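Local coordinates for cupin 2, conserved barrel domain protein (Novosphingobium aromaticivorans DSM 12444, PDB 3ES1) that is of unknown function but adopts a cupin-like beta-barrel fold and belongs to the Cupin_2 family, at residues Ala45-Pro57 and Asn61-Leu73. Residues are numbered along the deposited sequence; the frame is centred on the assembly and turned at random.
Sequences ASFLLVWTTATVP and NDETDGRQREAGL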
ATOM      1  N   ALA A  45      12.314  -5.296 -15.515  1.00 17.86           N
ATOM      2  CA  ALA A  45      11.233  -5.515 -14.525  1.00 17.97           C
ATOM      3  C   ALA A  45      10.004  -6.173 -15.175  1.00 18.65           C
ATOM      4  O   ALA A  45       9.803  -6.118 -16.391  1.00 18.69           O
ATOM      5  CB  ALA A  45      10.814  -4.181 -13.802  1.00 17.43           C
ATOM      6  N   SER A  46       9.262  -6.880 -14.333  1.00 18.56           N
ATOM      7  CA  SER A  46       8.004  -7.527 -14.722  1.00 18.82           C
ATOM      8  C   SER A  46       6.952  -6.926 -13.766  1.00 18.61           C
ATOM      9  O   SER A  46       7.158  -6.876 -12.558  1.00 18.49           O
ATOM     10  CB  SER A  46       8.185  -9.024 -14.556  1.00 18.84           C
ATOM     11  OG  SER A  46       7.075  -9.753 -14.984  1.00 23.75           O
ATOM     12  N   PHE A  47       5.866  -6.404 -14.309  1.00 19.05           N
ATOM     13  CA  PHE A  47       4.912  -5.631 -13.494  1.00 17.86           C
ATOM     14  C   PHE A  47       3.437  -6.016 -13.645  1.00 17.72           C
ATOM     15  O   PHE A  47       3.035  -6.671 -14.596  1.00 16.16           O
ATOM     16  CB  PHE A  47       5.104  -4.121 -13.749  1.00 17.87           C
ATOM     17  CG  PHE A  47       4.243  -3.566 -14.839  1.00 19.63           C
ATOM     18  CD1 PHE A  47       4.441  -3.913 -16.161  1.00 19.35           C
ATOM     19  CD2 PHE A  47       3.235  -2.692 -14.536  1.00 19.04           C
ATOM     20  CE1 PHE A  47       3.606  -3.406 -17.141  1.00 20.87           C
ATOM     21  CE2 PHE A  47       2.414  -2.189 -15.504  1.00 20.39           C
ATOM     22  CZ  PHE A  47       2.601  -2.516 -16.796  1.00 18.82           C
ATOM     23  N   LEU A  48       2.640  -5.595 -12.637  1.00 15.89           N
ATOM     24  CA  LEU A  48       1.186  -5.717 -12.685  1.00 15.80           C
ATOM     25  C   LEU A  48       0.501  -4.570 -12.040  1.00 15.67           C
ATOM     26  O   LEU A  48       0.687  -4.346 -10.847  1.00 17.50           O
ATOM     27  CB  LEU A  48       0.719  -7.023 -12.008  1.00 16.06           C
ATOM     28  CG  LEU A  48      -0.766  -7.389 -11.875  1.00 15.79           C
ATOM     29  CD1 LEU A  48      -1.432  -7.629 -13.258  1.00 15.74           C
ATOM     30  CD2 LEU A  48      -0.987  -8.615 -10.956  1.00 16.36           C
ATOM     31  N   LEU A  49      -0.322  -3.859 -12.824  1.00 16.20           N
ATOM     32  CA  LEU A  49      -1.282  -2.866 -12.270  1.00 16.78           C
ATOM     33  C   LEU A  49      -2.390  -3.572 -11.521  1.00 15.55           C
ATOM     34  O   LEU A  49      -2.982  -4.524 -12.016  1.00 16.10           O
ATOM     35  CB  LEU A  49      -1.858  -2.007 -13.399  1.00 16.36           C
ATOM     36  CG  LEU A  49      -2.814  -0.908 -13.023  1.00 16.86           C
ATOM     37  CD1 LEU A  49      -2.197   0.002 -11.972  1.00 17.02           C
ATOM     38  CD2 LEU A  49      -3.289  -0.188 -14.257  1.00 15.33           C
ATOM     39  N   VAL A  50      -2.683  -3.103 -10.318  1.00 17.02           N
ATOM     40  CA  VAL A  50      -3.699  -3.742  -9.503  1.00 16.81           C
ATOM     41  C   VAL A  50      -4.981  -2.911  -9.413  1.00 17.43           C
ATOM     42  O   VAL A  50      -6.056  -3.437  -9.597  1.00 18.26           O
ATOM     43  CB  VAL A  50      -3.120  -4.123  -8.119  1.00 17.49           C
ATOM     44  CG1 VAL A  50      -4.214  -4.580  -7.196  1.00 15.98           C
ATOM     45  CG2 VAL A  50      -2.067  -5.278  -8.347  1.00 15.55           C
ATOM     46  N   TRP A  51      -4.821  -1.624  -9.145  1.00 16.55           N
ATOM     47  CA  TRP A  51      -5.936  -0.680  -9.002  1.00 16.82           C
ATOM     48  C   TRP A  51      -5.451   0.751  -9.174  1.00 17.02           C
ATOM     49  O   TRP A  51      -4.262   1.056  -8.987  1.00 16.94           O
ATOM     50  CB  TRP A  51      -6.627  -0.839  -7.610  1.00 16.12           C
ATOM     51  CG  TRP A  51      -8.065  -0.338  -7.555  1.00 14.91           C
ATOM     52  CD1 TRP A  51      -8.488   0.862  -7.105  1.00 16.36           C
ATOM     53  CD2 TRP A  51      -9.234  -1.010  -8.045  1.00 17.14           C
ATOM     54  NE1 TRP A  51      -9.838   0.995  -7.268  1.00 16.78           N
ATOM     55  CE2 TRP A  51     -10.331  -0.148  -7.832  1.00 16.92           C
ATOM     56  CE3 TRP A  51      -9.459  -2.252  -8.651  1.00 15.91           C
ATOM     57  CZ2 TRP A  51     -11.637  -0.497  -8.208  1.00 18.92           C
ATOM     58  CZ3 TRP A  51     -10.715  -2.600  -8.989  1.00 17.38           C
ATOM     59  CH2 TRP A  51     -11.804  -1.728  -8.780  1.00 16.42           C
ATOM     60  N   THR A  52      -6.419   1.593  -9.496  1.00 16.67           N
ATOM     61  CA  THR A  52      -6.282   3.050  -9.564  1.00 17.31           C
ATOM     62  C   THR A  52      -7.551   3.725  -9.117  1.00 18.42           C
ATOM     63  O   THR A  52      -8.643   3.176  -9.260  1.00 20.43           O
ATOM     64  CB  THR A  52      -6.011   3.544 -10.986  1.00 17.86           C
ATOM     65  OG1 THR A  52      -7.144   3.295 -11.819  1.00 19.26           O
ATOM     66  CG2 THR A  52      -4.765   2.863 -11.560  1.00 17.16           C
ATOM     67  N   THR A  53      -7.421   4.932  -8.594  1.00 18.31           N
ATOM     68  CA  THR A  53      -8.591   5.812  -8.376  1.00 18.37           C
ATOM     69  C   THR A  53      -8.347   7.095  -9.156  1.00 19.41           C
ATOM     70  O   THR A  53      -7.201   7.565  -9.237  1.00 20.29           O
ATOM     71  CB  THR A  53      -8.801   6.079  -6.853  1.00 18.70           C
ATOM     72  OG1 THR A  53      -7.725   6.858  -6.336  1.00 17.22           O
ATOM     73  CG2 THR A  53      -8.879   4.766  -6.102  1.00 17.22           C
ATOM     74  N   ALA A  54      -9.402   7.640  -9.762  1.00 20.01           N
ATOM     75  CA  ALA A  54      -9.247   8.795 -10.660  1.00 19.78           C
ATOM     76  C   ALA A  54      -8.869  10.017  -9.840  1.00 20.03           C
ATOM     77  O   ALA A  54      -8.167  10.890 -10.312  1.00 19.66           O
ATOM     78  CB  ALA A  54     -10.534   9.059 -11.500  1.00 19.89           C
ATOM     79  N   THR A  55      -9.324  10.022  -8.589  1.00 19.49           N
ATOM     80  CA  THR A  55      -9.094  11.122  -7.654  1.00 19.67           C
ATOM     81  C   THR A  55      -8.678  10.593  -6.292  1.00 20.46           C
ATOM     82  O   THR A  55      -8.899   9.409  -5.970  1.00 20.50           O
ATOM     83  CB  THR A  55     -10.367  11.964  -7.448  1.00 20.11           C
ATOM     84  OG1 THR A  55     -11.397  11.159  -6.867  1.00 19.08           O
ATOM     85  CG2 THR A  55     -10.884  12.536  -8.816  1.00 17.74           C
ATOM     86  N   VAL A  56      -8.054  11.480  -5.524  1.00 19.87           N
ATOM     87  CA  VAL A  56      -7.980  11.345  -4.084  1.00 19.79           C
ATOM     88  C   VAL A  56      -8.504  12.663  -3.458  1.00 20.49           C
ATOM     89  O   VAL A  56      -8.048  13.738  -3.874  1.00 20.30           O
ATOM     90  CB  VAL A  56      -6.531  10.970  -3.576  1.00 20.44           C
ATOM     91  CG1 VAL A  56      -6.130   9.561  -4.045  1.00 21.03           C
ATOM     92  CG2 VAL A  56      -5.467  11.997  -3.974  1.00 18.29           C
ATOM     93  N   PRO A  57      -9.495  12.592  -2.531  1.00 20.42           N
ATOM     94  CA  PRO A  57     -10.185  11.372  -2.072  1.00 20.40           C
ATOM     95  C   PRO A  57     -10.805  10.568  -3.203  1.00 20.47           C
ATOM     96  O   PRO A  57     -11.142  11.088  -4.267  1.00 20.82           O
ATOM     97  CB  PRO A  57     -11.261  11.898  -1.118  1.00 21.54           C
ATOM     98  CG  PRO A  57     -10.790  13.270  -0.701  1.00 21.12           C
ATOM     99  CD  PRO A  57     -10.016  13.807  -1.845  1.00 21.38           C
ATOM    100  N   ASN A  61     -18.372   5.037  -5.021  1.00 18.38           N
ATOM    101  CA  ASN A  61     -19.526   4.903  -5.964  1.00 19.10           C
ATOM    102  C   ASN A  61     -19.118   4.779  -7.428  1.00 19.55           C
ATOM    103  O   ASN A  61     -19.949   4.574  -8.337  1.00 20.36           O
ATOM    104  CB  ASN A  61     -20.567   6.026  -5.763  1.00 19.33           C
ATOM    105  CG  ASN A  61     -21.558   5.678  -4.665  1.00 21.00           C
ATOM    106  OD1 ASN A  61     -22.594   5.057  -4.917  1.00 23.86           O
ATOM    107  ND2 ASN A  61     -21.199   5.992  -3.440  1.00 18.37           N
ATOM    108  N   ASP A  62     -17.811   4.787  -7.631  1.00 18.90           N
ATOM    109  CA  ASP A  62     -17.197   4.563  -8.944  1.00 19.49           C
ATOM    110  C   ASP A  62     -16.903   3.082  -9.097  1.00 20.07           C
ATOM    111  O   ASP A  62     -16.014   2.541  -8.452  1.00 20.09           O
ATOM    112  CB  ASP A  62     -15.900   5.378  -9.097  1.00 19.70           C
ATOM    113  CG  ASP A  62     -15.219   5.167 -10.438  1.00 20.33           C
ATOM    114  OD1 ASP A  62     -15.810   4.490 -11.307  1.00 19.03           O
ATOM    115  OD2 ASP A  62     -14.074   5.652 -10.612  1.00 21.05           O
ATOM    116  N   GLU A  63     -17.693   2.464  -9.964  1.00 21.15           N
ATOM    117  CA  GLU A  63     -17.716   1.014 -10.174  1.00 21.35           C
ATOM    118  C   GLU A  63     -16.705   0.584 -11.236  1.00 21.46           C
ATOM    119  O   GLU A  63     -16.570  -0.601 -11.532  1.00 21.83           O
ATOM    120  CB  GLU A  63     -19.151   0.564 -10.518  1.00 22.93           C
ATOM    121  CG  GLU A  63     -20.174   0.791  -9.380  1.00 24.39           C
ATOM    122  CD  GLU A  63     -19.768   0.117  -8.034  1.00 28.92           C
ATOM    123  OE1 GLU A  63     -19.301  -1.062  -8.115  1.00 29.39           O
ATOM    124  OE2 GLU A  63     -19.913   0.743  -6.906  1.00 31.36           O
ATOM    125  N   THR A  64     -15.977   1.539 -11.794  1.00 20.80           N
ATOM    126  CA  THR A  64     -14.870   1.207 -12.725  1.00 20.38           C
ATOM    127  C   THR A  64     -13.837   0.263 -12.146  1.00 20.05           C
ATOM    128  O   THR A  64     -13.385   0.457 -11.024  1.00 19.82           O
ATOM    129  CB  THR A  64     -14.072   2.460 -13.143  1.00 21.41           C
ATOM    130  OG1 THR A  64     -14.987   3.499 -13.489  1.00 19.66           O
ATOM    131  CG2 THR A  64     -13.150   2.159 -14.348  1.00 21.44           C
ATOM    132  N   ASP A  65     -13.434  -0.727 -12.940  1.00 18.96           N
ATOM    133  CA  ASP A  65     -12.229  -1.515 -12.627  1.00 19.95           C
ATOM    134  C   ASP A  65     -10.987  -0.643 -12.768  1.00 20.28           C
ATOM    135  O   ASP A  65     -10.704  -0.102 -13.833  1.00 19.09           O
ATOM    136  CB  ASP A  65     -12.101  -2.767 -13.502  1.00 20.02           C
ATOM    137  CG  ASP A  65     -10.989  -3.664 -13.058  1.00 20.96           C
ATOM    138  OD1 ASP A  65      -9.991  -3.199 -12.475  1.00 22.15           O
ATOM    139  OD2 ASP A  65     -11.064  -4.859 -13.305  1.00 23.54           O
ATOM    140  N   GLY A  66     -10.291  -0.480 -11.646  1.00 19.90           N
ATOM    141  CA  GLY A  66      -9.163   0.398 -11.542  1.00 21.24           C
ATOM    142  C   GLY A  66      -8.013  -0.004 -12.449  1.00 23.18           C
ATOM    143  O   GLY A  66      -7.160   0.813 -12.794  1.00 24.06           O
ATOM    144  N   ARG A  67      -8.046  -1.256 -12.885  1.00 23.26           N
ATOM    145  CA  ARG A  67      -6.991  -1.811 -13.720  1.00 24.54           C
ATOM    146  C   ARG A  67      -7.261  -1.424 -15.185  1.00 25.37           C
ATOM    147  O   ARG A  67      -6.388  -1.463 -16.027  1.00 25.25           O
ATOM    148  CB  ARG A  67      -6.927  -3.339 -13.523  1.00 24.00           C
ATOM    149  CG  ARG A  67      -6.045  -4.061 -14.404  1.00 25.12           C
ATOM    150  CD  ARG A  67      -6.071  -5.568 -14.063  1.00 24.85           C
ATOM    151  NE  ARG A  67      -5.185  -5.941 -12.969  1.00 26.89           N
ATOM    152  CZ  ARG A  67      -5.297  -7.044 -12.222  1.00 26.42           C
ATOM    153  NH1 ARG A  67      -6.247  -7.928 -12.449  1.00 25.19           N
ATOM    154  NH2 ARG A  67      -4.443  -7.274 -11.242  1.00 24.95           N
ATOM    155  N   GLN A  68      -8.474  -0.962 -15.444  1.00 26.87           N
ATOM    156  CA  GLN A  68      -8.915  -0.695 -16.803  1.00 28.33           C
ATOM    157  C   GLN A  68      -9.403   0.724 -16.954  1.00 29.52           C
ATOM    158  O   GLN A  68     -10.264   0.999 -17.772  1.00 32.01           O
ATOM    159  CB  GLN A  68     -10.058  -1.640 -17.201  1.00 29.58           C
ATOM    160  CG  GLN A  68      -9.751  -3.116 -17.091  1.00 31.23           C
ATOM    161  CD  GLN A  68      -8.664  -3.571 -18.060  1.00 34.94           C
ATOM    162  OE1 GLN A  68      -8.436  -2.947 -19.111  1.00 39.55           O
ATOM    163  NE2 GLN A  68      -7.997  -4.670 -17.724  1.00 35.18           N
ATOM    164  N   ARG A  69      -8.908   1.615 -16.136  1.00 29.83           N
ATOM    165  CA  ARG A  69      -9.336   3.002 -16.161  1.00 30.14           C
ATOM    166  C   ARG A  69      -8.578   3.785 -17.218  1.00 32.17           C
ATOM    167  O   ARG A  69      -7.349   3.699 -17.327  1.00 32.30           O
ATOM    168  CB  ARG A  69      -9.129   3.609 -14.765  1.00 30.24           C
ATOM    169  CG  ARG A  69      -9.554   5.027 -14.587  1.00 28.28           C
ATOM    170  CD  ARG A  69      -9.193   5.551 -13.182  1.00 24.85           C
ATOM    171  NE  ARG A  69      -9.583   4.683 -12.082  1.00 22.36           N
ATOM    172  CZ  ARG A  69     -10.819   4.597 -11.621  1.00 23.64           C
ATOM    173  NH1 ARG A  69     -11.788   5.278 -12.230  1.00 23.32           N
ATOM    174  NH2 ARG A  69     -11.108   3.832 -10.578  1.00 22.79           N
ATOM    175  N   GLU A  70      -9.341   4.534 -18.004  1.00 33.33           N
ATOM    176  CA  GLU A  70      -8.788   5.489 -18.971  1.00 34.95           C
ATOM    177  C   GLU A  70      -7.856   6.462 -18.285  1.00 35.33           C
ATOM    178  O   GLU A  70      -8.066   6.892 -17.158  1.00 36.16           O
ATOM    179  CB  GLU A  70      -9.904   6.268 -19.682  1.00 34.36           C
ATOM    180  N   ALA A  71      -6.825   6.822 -19.015  1.00 36.17           N
ATOM    181  CA  ALA A  71      -5.837   7.801 -18.547  1.00 36.80           C
ATOM    182  C   ALA A  71      -6.485   9.151 -18.266  1.00 36.99           C
ATOM    183  O   ALA A  71      -7.286   9.634 -19.067  1.00 36.62           O
ATOM    184  CB  ALA A  71      -4.705   7.952 -19.598  1.00 36.83           C
ATOM    185  N   GLY A  72      -6.140   9.717 -17.105  1.00 38.08           N
ATOM    186  CA  GLY A  72      -6.622  11.033 -16.661  1.00 39.26           C
ATOM    187  C   GLY A  72      -5.765  12.197 -17.126  1.00 41.15           C
ATOM    188  O   GLY A  72      -4.908  12.064 -18.024  1.00 41.53           O
ATOM    189  N   LEU A  73      -5.997  13.347 -16.508  1.00 42.54           N
ATOM    190  CA  LEU A  73      -5.234  14.570 -16.841  1.00 43.76           C
ATOM    191  C   LEU A  73      -3.978  14.691 -15.980  1.00 44.02           C
ATOM    192  O   LEU A  73      -2.862  14.467 -16.447  1.00 46.17           O
ATOM    193  CB  LEU A  73      -6.075  15.834 -16.666  1.00 43.91           C
ATOM    194  CG  LEU A  73      -6.865  16.250 -17.912  1.00 44.39           C
ATOM    195  CD1 LEU A  73      -7.349  15.034 -18.726  1.00 45.90           C
ATOM    196  CD2 LEU A  73      -8.034  17.156 -17.539  1.00 45.84           C
TER
HETATM  197  O   HOH W   1     -12.350   7.069  -8.997  1.00 20.30           O
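Thr52 and Arg69 form the polar centre of this contact. The guanidinium of Arg69 meets Thr52 side-on: NE donates to OG1 of Thr52 (2.8 Å) and NH2 to the carbonyl O of Thr52 (2.9 Å), the latter from above the carbonyl plane. With chi1 66° setting Thr52 OG1 between its own backbone N and carbonyl carbon, the hydroxyl can accept from Arg69 while donating its own hydrogen to Gly66 O at 2.7 Å, lying in the plane of that carbonyl, on one of its lone pairs. The far nitrogen, Arg69 NH1, makes a salt bridge to the syn lone pair of Asp62 OD2 (2.8 Å), and a water joins this carboxylate oxygen to Ala54 N. Replacing Arg69 by alanine would probably leave Asp62 OD2 without its salt-bridge partner and deprive both Thr52 oxygens of their guanidinium donors.

Arg67 NE and NH2 both converge on one atom: NE reaches Leu49 O at 2.8 Å, nearly straight (164°), and NH2 adds a longer bond. That oxygen lies in the guanidinium plane, while Leu48 CD1 approaches obliquely. NH1 turns to Asp33 of strand 27-39.

The Asp65-Gly66 peptide lies over one face of the Trp51 indole, with a CH-pi contact from Gly66 CA, 3.8 Å from the six-membered ring centroid and 14° off its normal. Beside it, an Asx turn ties Arg67 N to Asp65 OD1, which is also salt-bridged to Arg16.

Strand 45-53, bulged at Val50 and Trp51, pairs with its sheet neighbours, whereas the loop leading to strand 79-86 of this cupin-like fold is held by two arginines, the Thr52 hydroxyl and the Trp51 ring, without backbone-to-backbone hydrogen bonds between the segments.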